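Local coordinates for protein TarM (Staphylococcus aureus subsp. aureus 21178, PDB 4X7R) that belongs to the GT-B clan of glycosyltransferases and holds uridine-5'-diphosphate in this structure, with a long antiparallel beta-sheet inserted in its fold, at residues 140-154 with 157-171. The protein carries 1 engineered substitution. Residues are numbered along the deposited sequence; the frame is centred on the assembly and turned at random.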
ATOM      1  N   ARG A 140       2.484   2.189  34.084  1.00 58.16           N
ATOM      2  CA  ARG A 140       2.022   3.125  33.051  1.00 56.48           C
ATOM      3  C   ARG A 140       0.498   3.053  32.909  1.00 59.18           C
ATOM      4  O   ARG A 140      -0.041   2.011  32.529  1.00 58.70           O
ATOM      5  CB  ARG A 140       2.727   2.883  31.691  1.00 53.45           C
ATOM      6  CG  ARG A 140       2.181   3.771  30.563  1.00 50.57           C
ATOM      7  CD  ARG A 140       3.039   3.753  29.315  1.00 48.56           C
ATOM      8  NE  ARG A 140       2.990   2.478  28.597  1.00 49.04           N
ATOM      9  CZ  ARG A 140       3.499   2.284  27.387  1.00 62.24           C
ATOM     10  NH1 ARG A 140       4.079   3.286  26.733  1.00 52.84           N
ATOM     11  NH2 ARG A 140       3.407   1.099  26.806  1.00 56.71           N
ATOM     12  N   ILE A 141      -0.185   4.157  33.224  1.00 55.04           N
ATOM     13  CA  ILE A 141      -1.645   4.223  33.105  1.00 53.20           C
ATOM     14  C   ILE A 141      -2.080   4.799  31.743  1.00 55.23           C
ATOM     15  O   ILE A 141      -3.008   4.281  31.102  1.00 54.55           O
ATOM     16  CB  ILE A 141      -2.303   4.907  34.336  1.00 56.58           C
ATOM     17  CG1 ILE A 141      -1.739   6.326  34.589  1.00 57.26           C
ATOM     18  CG2 ILE A 141      -2.137   4.012  35.586  1.00 59.42           C
ATOM     19  CD1 ILE A 141      -2.553   7.208  35.514  1.00 57.20           C
ATOM     20  N   GLU A 142      -1.376   5.848  31.272  1.00 49.87           N
ATOM     21  CA  GLU A 142      -1.722   6.492  30.013  1.00 47.01           C
ATOM     22  C   GLU A 142      -0.584   7.088  29.212  1.00 48.58           C
ATOM     23  O   GLU A 142       0.491   7.360  29.741  1.00 49.51           O
ATOM     24  CB  GLU A 142      -2.829   7.532  30.224  1.00 47.37           C
ATOM     25  CG  GLU A 142      -2.518   8.531  31.303  1.00 56.66           C
ATOM     26  CD  GLU A 142      -3.740   9.179  31.908  1.00 72.16           C
ATOM     27  OE1 GLU A 142      -4.844   8.590  31.840  1.00 69.58           O
ATOM     28  OE2 GLU A 142      -3.585  10.284  32.467  1.00 64.18           O
ATOM     29  N   ARG A 143      -0.855   7.323  27.922  1.00 41.44           N
ATOM     30  CA  ARG A 143       0.054   7.968  26.997  1.00 40.18           C
ATOM     31  C   ARG A 143      -0.683   9.023  26.181  1.00 43.65           C
ATOM     32  O   ARG A 143      -1.639   8.687  25.476  1.00 43.20           O
ATOM     33  CB  ARG A 143       0.733   6.947  26.059  1.00 36.81           C
ATOM     34  CG  ARG A 143       1.414   7.590  24.838  1.00 44.77           C
ATOM     35  CD  ARG A 143       2.181   6.607  23.984  1.00 45.87           C
ATOM     36  NE  ARG A 143       3.462   6.306  24.625  1.00 60.62           N
ATOM     37  CZ  ARG A 143       4.506   5.760  24.016  1.00 68.04           C
ATOM     38  NH1 ARG A 143       4.445   5.453  22.729  1.00 52.62           N
ATOM     39  NH2 ARG A 143       5.633   5.548  24.685  1.00 55.83           N
ATOM     40  N   PHE A 144      -0.188  10.268  26.223  1.00 39.56           N
ATOM     41  CA  PHE A 144      -0.648  11.354  25.368  1.00 39.54           C
ATOM     42  C   PHE A 144       0.391  11.503  24.229  1.00 43.36           C
ATOM     43  O   PHE A 144       1.597  11.656  24.493  1.00 43.13           O
ATOM     44  CB  PHE A 144      -0.770  12.677  26.150  1.00 41.71           C
ATOM     45  CG  PHE A 144      -1.899  12.708  27.146  1.00 42.11           C
ATOM     46  CD1 PHE A 144      -1.709  12.268  28.453  1.00 43.53           C
ATOM     47  CD2 PHE A 144      -3.162  13.165  26.775  1.00 42.46           C
ATOM     48  CE1 PHE A 144      -2.762  12.275  29.369  1.00 44.51           C
ATOM     49  CE2 PHE A 144      -4.209  13.200  27.705  1.00 45.02           C
ATOM     50  CZ  PHE A 144      -4.004  12.755  28.997  1.00 42.78           C
ATOM     51  N   SER A 145      -0.092  11.454  22.978  1.00 39.04           N
ATOM     52  CA  SER A 145       0.703  11.599  21.760  1.00 39.65           C
ATOM     53  C   SER A 145       0.438  12.958  21.130  1.00 45.79           C
ATOM     54  O   SER A 145      -0.722  13.363  20.972  1.00 45.79           O
ATOM     55  CB  SER A 145       0.400  10.471  20.777  1.00 40.33           C
ATOM     56  OG  SER A 145       0.656   9.233  21.417  1.00 47.58           O
ATOM     57  N   PHE A 146       1.529  13.670  20.809  1.00 44.43           N
ATOM     58  CA  PHE A 146       1.536  15.020  20.240  1.00 45.12           C
ATOM     59  C   PHE A 146       2.301  15.090  18.925  1.00 51.82           C
ATOM     60  O   PHE A 146       3.285  14.377  18.740  1.00 51.80           O
ATOM     61  CB  PHE A 146       2.204  16.008  21.220  1.00 47.73           C
ATOM     62  CG  PHE A 146       1.648  16.088  22.624  1.00 48.47           C
ATOM     63  CD1 PHE A 146       1.971  15.124  23.575  1.00 50.39           C
ATOM     64  CD2 PHE A 146       0.886  17.179  23.026  1.00 49.77           C
ATOM     65  CE1 PHE A 146       1.467  15.201  24.873  1.00 51.11           C
ATOM     66  CE2 PHE A 146       0.385  17.262  24.328  1.00 52.48           C
ATOM     67  CZ  PHE A 146       0.683  16.274  25.246  1.00 50.45           C
ATOM     68  N   ILE A 147       1.851  15.986  18.026  1.00 51.55           N
ATOM     69  CA  ILE A 147       2.484  16.375  16.756  1.00 52.83           C
ATOM     70  C   ILE A 147       2.472  17.911  16.775  1.00 59.45           C
ATOM     71  O   ILE A 147       1.399  18.510  16.951  1.00 59.05           O
ATOM     72  CB  ILE A 147       1.815  15.796  15.497  1.00 55.05           C
ATOM     73  CG1 ILE A 147       1.945  14.256  15.455  1.00 54.61           C
ATOM     74  CG2 ILE A 147       2.421  16.443  14.224  1.00 56.79           C
ATOM     75  CD1 ILE A 147       1.024  13.575  14.521  1.00 59.73           C
ATOM     76  N   ASP A 148       3.669  18.538  16.673  1.00 57.48           N
ATOM     77  CA  ASP A 148       3.885  19.997  16.744  1.00 58.94           C
ATOM     78  C   ASP A 148       3.262  20.586  18.025  1.00 62.47           C
ATOM     79  O   ASP A 148       2.540  21.589  17.969  1.00 62.58           O
ATOM     80  CB  ASP A 148       3.401  20.738  15.460  1.00 61.51           C
ATOM     81  CG  ASP A 148       3.855  20.145  14.130  1.00 73.54           C
ATOM     82  OD1 ASP A 148       5.044  19.790  14.010  1.00 73.54           O
ATOM     83  OD2 ASP A 148       3.020  20.057  13.204  1.00 81.14           O
ATOM     84  N   ASN A 149       3.511  19.916  19.177  1.00 58.73           N
ATOM     85  CA  ASN A 149       3.004  20.270  20.521  1.00 58.30           C
ATOM     86  C   ASN A 149       1.478  20.223  20.694  1.00 56.70           C
ATOM     87  O   ASN A 149       0.956  20.702  21.699  1.00 57.69           O
ATOM     88  CB  ASN A 149       3.613  21.588  21.049  1.00 64.81           C
ATOM     89  CG  ASN A 149       5.012  21.455  21.600  1.00 96.66           C
ATOM     90  OD1 ASN A 149       5.594  20.363  21.679  1.00 87.40           O
ATOM     91  ND2 ASN A 149       5.580  22.580  22.012  1.00 96.72           N
ATOM     92  N   LYS A 150       0.780  19.591  19.754  1.00 48.92           N
ATOM     93  CA  LYS A 150      -0.663  19.464  19.793  1.00 47.08           C
ATOM     94  C   LYS A 150      -1.062  18.011  20.019  1.00 47.93           C
ATOM     95  O   LYS A 150      -0.674  17.134  19.245  1.00 45.69           O
ATOM     96  CB  LYS A 150      -1.313  20.029  18.510  1.00 49.68           C
ATOM     97  CG  LYS A 150      -1.081  21.539  18.294  1.00 61.59           C
ATOM     98  CD  LYS A 150      -2.166  22.184  17.423  1.00 72.10           C
ATOM     99  CE  LYS A 150      -2.130  21.733  15.979  1.00 85.04           C
ATOM    100  NZ  LYS A 150      -3.449  21.901  15.316  1.00 98.16           N
ATOM    101  N   VAL A 151      -1.845  17.760  21.084  1.00 43.35           N
ATOM    102  CA  VAL A 151      -2.342  16.415  21.398  1.00 41.22           C
ATOM    103  C   VAL A 151      -3.241  15.886  20.246  1.00 42.61           C
ATOM    104  O   VAL A 151      -4.039  16.639  19.677  1.00 42.77           O
ATOM    105  CB  VAL A 151      -3.031  16.397  22.801  1.00 45.36           C
ATOM    106  CG1 VAL A 151      -4.261  17.309  22.850  1.00 44.64           C
ATOM    107  CG2 VAL A 151      -3.374  14.979  23.243  1.00 44.23           C
ATOM    108  N   HIS A 152      -3.054  14.625  19.854  1.00 37.50           N
ATOM    109  CA  HIS A 152      -3.915  14.038  18.830  1.00 36.38           C
ATOM    110  C   HIS A 152      -4.547  12.745  19.328  1.00 39.21           C
ATOM    111  O   HIS A 152      -5.591  12.335  18.838  1.00 38.34           O
ATOM    112  CB  HIS A 152      -3.187  13.872  17.465  1.00 36.76           C
ATOM    113  CG  HIS A 152      -2.121  12.807  17.427  1.00 39.77           C
ATOM    114  ND1 HIS A 152      -2.404  11.521  16.997  1.00 40.45           N
ATOM    115  CD2 HIS A 152      -0.795  12.890  17.698  1.00 41.59           C
ATOM    116  CE1 HIS A 152      -1.258  10.860  17.050  1.00 39.35           C
ATOM    117  NE2 HIS A 152      -0.261  11.639  17.452  1.00 40.51           N
ATOM    118  N   MET A 153      -3.942  12.140  20.339  1.00 38.43           N
ATOM    119  CA  MET A 153      -4.396  10.860  20.857  1.00 39.61           C
ATOM    120  C   MET A 153      -4.015  10.632  22.308  1.00 40.72           C
ATOM    121  O   MET A 153      -2.964  11.066  22.753  1.00 43.09           O
ATOM    122  CB  MET A 153      -3.807   9.724  19.970  1.00 42.49           C
ATOM    123  CG  MET A 153      -4.231   8.302  20.354  1.00 46.74           C
ATOM    124  SD  MET A 153      -3.605   6.997  19.225  1.00 52.30           S
ATOM    125  CE  MET A 153      -1.843   7.237  19.336  1.00 48.73           C
ATOM    126  N   LYS A 154      -4.872   9.917  23.030  1.00 35.82           N
ATOM    127  CA  LYS A 154      -4.642   9.443  24.400  1.00 34.88           C
ATOM    128  C   LYS A 154      -4.899   7.932  24.382  1.00 39.69           C
ATOM    129  O   LYS A 154      -5.923   7.489  23.866  1.00 39.40           O
ATOM    130  CB  LYS A 154      -5.553  10.152  25.416  1.00 35.60           C
ATOM    131  CG  LYS A 154      -5.407   9.676  26.884  1.00 38.90           C
ATOM    132  CD  LYS A 154      -6.500  10.298  27.737  1.00 45.44           C
ATOM    133  CE  LYS A 154      -7.099   9.363  28.759  1.00 64.99           C
ATOM    134  NZ  LYS A 154      -8.412   8.822  28.305  1.00 76.36           N
ATOM    135  N   PHE A 157      -3.679   2.166  29.363  1.00 46.47           N
ATOM    136  CA  PHE A 157      -3.046   0.836  29.510  1.00 46.82           C
ATOM    137  C   PHE A 157      -3.607   0.012  30.636  1.00 52.53           C
ATOM    138  O   PHE A 157      -3.937   0.559  31.675  1.00 50.59           O
ATOM    139  CB  PHE A 157      -1.515   0.948  29.651  1.00 48.45           C
ATOM    140  CG  PHE A 157      -0.873   1.615  28.462  1.00 49.19           C
ATOM    141  CD1 PHE A 157      -0.753   3.006  28.400  1.00 51.63           C
ATOM    142  CD2 PHE A 157      -0.440   0.866  27.377  1.00 50.22           C
ATOM    143  CE1 PHE A 157      -0.182   3.623  27.294  1.00 51.90           C
ATOM    144  CE2 PHE A 157       0.128   1.488  26.265  1.00 52.77           C
ATOM    145  CZ  PHE A 157       0.236   2.863  26.223  1.00 50.82           C
ATOM    146  N   ASN A 158      -3.673  -1.315  30.431  1.00 54.55           N
ATOM    147  CA  ASN A 158      -4.103  -2.289  31.445  1.00 57.66           C
ATOM    148  C   ASN A 158      -2.893  -2.744  32.304  1.00 65.80           C
ATOM    149  O   ASN A 158      -1.783  -2.217  32.135  1.00 65.46           O
ATOM    150  CB  ASN A 158      -4.800  -3.499  30.769  1.00 57.54           C
ATOM    151  CG  ASN A 158      -3.915  -4.382  29.922  1.00 73.97           C
ATOM    152  OD1 ASN A 158      -2.687  -4.288  29.919  1.00 66.33           O
ATOM    153  ND2 ASN A 158      -4.532  -5.263  29.165  1.00 65.84           N
ATOM    154  N   VAL A 159      -3.105  -3.757  33.183  1.00 65.78           N
ATOM    155  CA  VAL A 159      -2.089  -4.354  34.076  1.00 66.48           C
ATOM    156  C   VAL A 159      -0.861  -4.922  33.342  1.00 70.37           C
ATOM    157  O   VAL A 159       0.243  -4.906  33.894  1.00 72.46           O
ATOM    158  CB  VAL A 159      -2.689  -5.368  35.088  1.00 72.22           C
ATOM    159  CG1 VAL A 159      -3.585  -4.664  36.110  1.00 72.32           C
ATOM    160  CG2 VAL A 159      -3.437  -6.508  34.387  1.00 71.97           C
ATOM    161  N   ASP A 160      -1.054  -5.422  32.112  1.00 64.98           N
ATOM    162  CA  ASP A 160      -0.006  -5.999  31.266  1.00 65.74           C
ATOM    163  C   ASP A 160       0.658  -4.942  30.377  1.00 68.99           C
ATOM    164  O   ASP A 160       1.369  -5.301  29.428  1.00 67.58           O
ATOM    165  CB  ASP A 160      -0.595  -7.121  30.382  1.00 68.32           C
ATOM    166  CG  ASP A 160      -1.457  -8.144  31.109  1.00 84.92           C
ATOM    167  OD1 ASP A 160      -1.012  -8.663  32.158  1.00 85.38           O
ATOM    168  OD2 ASP A 160      -2.568  -8.438  30.614  1.00 95.75           O
ATOM    169  N   ASN A 161       0.394  -3.631  30.664  1.00 65.52           N
ATOM    170  CA  ASN A 161       0.880  -2.465  29.908  1.00 63.57           C
ATOM    171  C   ASN A 161       0.501  -2.546  28.425  1.00 62.82           C
ATOM    172  O   ASN A 161       1.286  -2.178  27.554  1.00 63.58           O
ATOM    173  CB  ASN A 161       2.397  -2.242  30.113  1.00 67.31           C
ATOM    174  CG  ASN A 161       2.881  -0.858  29.768  1.00 82.82           C
ATOM    175  OD1 ASN A 161       2.140   0.127  29.847  1.00 75.65           O
ATOM    176  ND2 ASN A 161       4.151  -0.753  29.399  1.00 72.94           N
ATOM    177  N   LYS A 162      -0.703  -3.059  28.141  1.00 55.83           N
ATOM    178  CA  LYS A 162      -1.245  -3.168  26.781  1.00 53.34           C
ATOM    179  C   LYS A 162      -2.390  -2.150  26.627  1.00 52.75           C
ATOM    180  O   LYS A 162      -3.070  -1.843  27.612  1.00 50.92           O
ATOM    181  CB  LYS A 162      -1.747  -4.590  26.485  1.00 56.52           C
ATOM    182  CG  LYS A 162      -0.651  -5.670  26.390  1.00 67.37           C
ATOM    183  CD  LYS A 162      -0.207  -5.936  24.961  1.00 80.85           C
ATOM    184  CE  LYS A 162       0.741  -7.110  24.852  1.00 96.87           C
ATOM    185  NZ  LYS A 162       0.014  -8.409  24.811  1.00106.06           N
ATOM    186  N   VAL A 163      -2.590  -1.626  25.399  1.00 47.94           N
ATOM    187  CA  VAL A 163      -3.632  -0.622  25.083  1.00 45.82           C
ATOM    188  C   VAL A 163      -5.036  -1.221  25.224  1.00 49.06           C
ATOM    189  O   VAL A 163      -5.372  -2.170  24.521  1.00 49.84           O
ATOM    190  CB  VAL A 163      -3.415   0.080  23.706  1.00 47.63           C
ATOM    191  CG1 VAL A 163      -4.508   1.131  23.419  1.00 45.45           C
ATOM    192  CG2 VAL A 163      -2.036   0.726  23.631  1.00 47.71           C
ATOM    193  N   CYS A 164      -5.849  -0.663  26.129  1.00 45.07           N
ATOM    194  CA  CYS A 164      -7.227  -1.115  26.316  1.00 44.24           C
ATOM    195  C   CYS A 164      -8.263  -0.041  25.933  1.00 46.08           C
ATOM    196  O   CYS A 164      -9.443  -0.354  25.791  1.00 46.01           O
ATOM    197  CB  CYS A 164      -7.452  -1.635  27.735  1.00 45.29           C
ATOM    198  SG  CYS A 164      -7.170  -0.402  29.038  1.00 49.31           S
ATOM    199  N   TYR A 165      -7.821   1.209  25.721  1.00 41.52           N
ATOM    200  CA  TYR A 165      -8.702   2.325  25.409  1.00 38.47           C
ATOM    201  C   TYR A 165      -7.965   3.425  24.658  1.00 38.42           C
ATOM    202  O   TYR A 165      -6.813   3.702  24.970  1.00 37.48           O
ATOM    203  CB  TYR A 165      -9.262   2.874  26.755  1.00 39.51           C
ATOM    204  CG  TYR A 165     -10.539   3.670  26.633  1.00 41.78           C
ATOM    205  CD1 TYR A 165     -11.754   3.040  26.385  1.00 42.98           C
ATOM    206  CD2 TYR A 165     -10.541   5.054  26.799  1.00 42.78           C
ATOM    207  CE1 TYR A 165     -12.937   3.773  26.266  1.00 42.81           C
ATOM    208  CE2 TYR A 165     -11.720   5.797  26.678  1.00 42.86           C
ATOM    209  CZ  TYR A 165     -12.915   5.147  26.440  1.00 44.76           C
ATOM    210  OH  TYR A 165     -14.076   5.863  26.421  1.00 47.72           O
ATOM    211  N   GLN A 166      -8.634   4.061  23.677  1.00 33.24           N
ATOM    212  CA  GLN A 166      -8.082   5.190  22.929  1.00 32.79           C
ATOM    213  C   GLN A 166      -9.086   6.294  22.810  1.00 35.74           C
ATOM    214  O   GLN A 166     -10.285   6.042  22.643  1.00 33.66           O
ATOM    215  CB  GLN A 166      -7.639   4.838  21.488  1.00 33.71           C
ATOM    216  CG  GLN A 166      -6.651   3.706  21.424  1.00 44.05           C
ATOM    217  CD  GLN A 166      -6.345   3.426  19.997  1.00 53.68           C
ATOM    218  OE1 GLN A 166      -7.246   3.267  19.159  1.00 34.69           O
ATOM    219  NE2 GLN A 166      -5.062   3.367  19.701  1.00 50.67           N
ATOM    220  N   VAL A 167      -8.571   7.526  22.860  1.00 33.86           N
ATOM    221  CA  VAL A 167      -9.321   8.767  22.649  1.00 33.69           C
ATOM    222  C   VAL A 167      -8.573   9.545  21.548  1.00 35.27           C
ATOM    223  O   VAL A 167      -7.351   9.688  21.626  1.00 34.09           O
ATOM    224  CB  VAL A 167      -9.481   9.589  23.955  1.00 36.60           C
ATOM    225  CG1 VAL A 167     -10.303  10.842  23.716  1.00 36.26           C
ATOM    226  CG2 VAL A 167     -10.089   8.737  25.081  1.00 36.13           C
ATOM    227  N   PHE A 168      -9.304  10.029  20.536  1.00 32.71           N
ATOM    228  CA  PHE A 168      -8.742  10.852  19.474  1.00 33.74           C
ATOM    229  C   PHE A 168      -9.174  12.293  19.688  1.00 38.32           C
ATOM    230  O   PHE A 168     -10.344  12.532  19.994  1.00 37.19           O
ATOM    231  CB  PHE A 168      -9.179  10.339  18.089  1.00 35.85           C
ATOM    232  CG  PHE A 168      -8.709   8.940  17.791  1.00 38.89           C
ATOM    233  CD1 PHE A 168      -7.384   8.570  18.007  1.00 43.25           C
ATOM    234  CD2 PHE A 168      -9.560   8.016  17.209  1.00 43.47           C
ATOM    235  CE1 PHE A 168      -6.939   7.276  17.709  1.00 43.77           C
ATOM    236  CE2 PHE A 168      -9.103   6.731  16.880  1.00 46.24           C
ATOM    237  CZ  PHE A 168      -7.803   6.364  17.153  1.00 43.03           C
ATOM    238  N   TYR A 169      -8.245  13.254  19.470  1.00 34.71           N
ATOM    239  CA  TYR A 169      -8.468  14.679  19.695  1.00 34.20           C
ATOM    240  C   TYR A 169      -8.324  15.448  18.410  1.00 39.85           C
ATOM    241  O   TYR A 169      -7.410  15.166  17.614  1.00 38.55           O
ATOM    242  CB  TYR A 169      -7.487  15.234  20.740  1.00 34.81           C
ATOM    243  CG  TYR A 169      -7.595  14.574  22.089  1.00 35.59           C
ATOM    244  CD1 TYR A 169      -6.919  13.392  22.360  1.00 36.17           C
ATOM    245  CD2 TYR A 169      -8.353  15.147  23.111  1.00 37.33           C
ATOM    246  CE1 TYR A 169      -7.023  12.771  23.600  1.00 37.12           C
ATOM    247  CE2 TYR A 169      -8.447  14.547  24.366  1.00 37.53           C
ATOM    248  CZ  TYR A 169      -7.784  13.352  24.602  1.00 43.60           C
ATOM    249  OH  TYR A 169      -7.892  12.727  25.821  1.00 42.33           O
ATOM    250  N   ASP A 170      -9.243  16.412  18.192  1.00 35.87           N
ATOM    251  CA  ASP A 170      -9.279  17.227  16.974  1.00 35.03           C
ATOM    252  C   ASP A 170      -8.125  18.270  16.911  1.00 39.42           C
ATOM    253  O   ASP A 170      -7.248  18.288  17.793  1.00 37.24           O
ATOM    254  CB  ASP A 170     -10.677  17.831  16.764  1.00 36.15           C
ATOM    255  CG  ASP A 170     -11.097  18.885  17.785  1.00 43.56           C
ATOM    256  OD1 ASP A 170     -10.208  19.533  18.374  1.00 41.98           O
ATOM    257  OD2 ASP A 170     -12.307  19.159  17.885  1.00 43.57           O
ATOM    258  N   GLU A 171      -8.143  19.140  15.886  1.00 38.00           N
ATOM    259  CA  GLU A 171      -7.125  20.186  15.681  1.00 41.13           C
ATOM    260  C   GLU A 171      -7.049  21.223  16.798  1.00 45.77           C
ATOM    261  O   GLU A 171      -5.989  21.841  16.974  1.00 45.91           O
ATOM    262  CB  GLU A 171      -7.276  20.884  14.312  1.00 43.60           C
ATOM    263  CG  GLU A 171      -7.021  19.960  13.128  1.00 63.95           C
ATOM    264  CD  GLU A 171      -5.591  19.526  12.827  1.00 99.22           C
ATOM    265  OE1 GLU A 171      -4.632  20.135  13.359  1.00 98.46           O
ATOM    266  OE2 GLU A 171      -5.438  18.578  12.023  1.00 99.49           O
TER
HETATM  267  O   HOH W   1      -4.792  19.065  18.973  1.00 32.56           O
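The guanidinium of Arg-140 lies flat on one face of the Phe-157 ring, its plane tilted only 11° from that of the ring and CZ 3.8 Å from the ring centroid, a cation-pi stack. With CG of Arg-140 anti to its backbone N (chi1 175°), the chain reaches over the phenyl group, adding a CH-pi contact through CD, before a bend at chi3 lays the terminal group on the ring. Asn-161 holds that group from the edge: its OD1 accepts from NE of Arg-140, 2.8 Å from NE to OD1, on a lone pair and almost in the guanidinium plane. Asp-133, on the preceding strand, forms a salt bridge with NH1, so rotation of the guanidinium is restrained from two directions. CB of Arg-143 closes on the Phe-157 rim, and the N-H of Phe-157 hydrogen-bonds to Ile-141 O.

These residues belong to a continuous antiparallel beta-meander, with strands 139-147 and 150-157 joined by a type I' turn from Ile-147 to Lys-150, and 150-157 and 163-169 by a longer connection containing a type I turn from Asn-158 to Asn-161. Lys-154 and Val-167 form a hydrogen-bonded pair, with bonds of 2.9 Å from Lys-154 N to Val-167 O and 2.8 Å from Val-167 N to Lys-154 O.

On the same face as Lys-154, Tyr-169 turns its ring edge to the backbone of His-152 and Met-153, while CB and CD of Lys-154 pack against the phenol oxygen, CD at 3.4 Å from OH. Leu-88 of helix 86-95 touches both Tyr-169 and Val-151. On the opposite face, Met-153 SD meets the edge of Phe-168 in a Met-aromatic contact, 3.7 Å from CE1. Beyond Tyr-169, Lys-150 NZ grips Glu-171 twice, through a salt bridge to OE1 and a hydrogen bond to the backbone O.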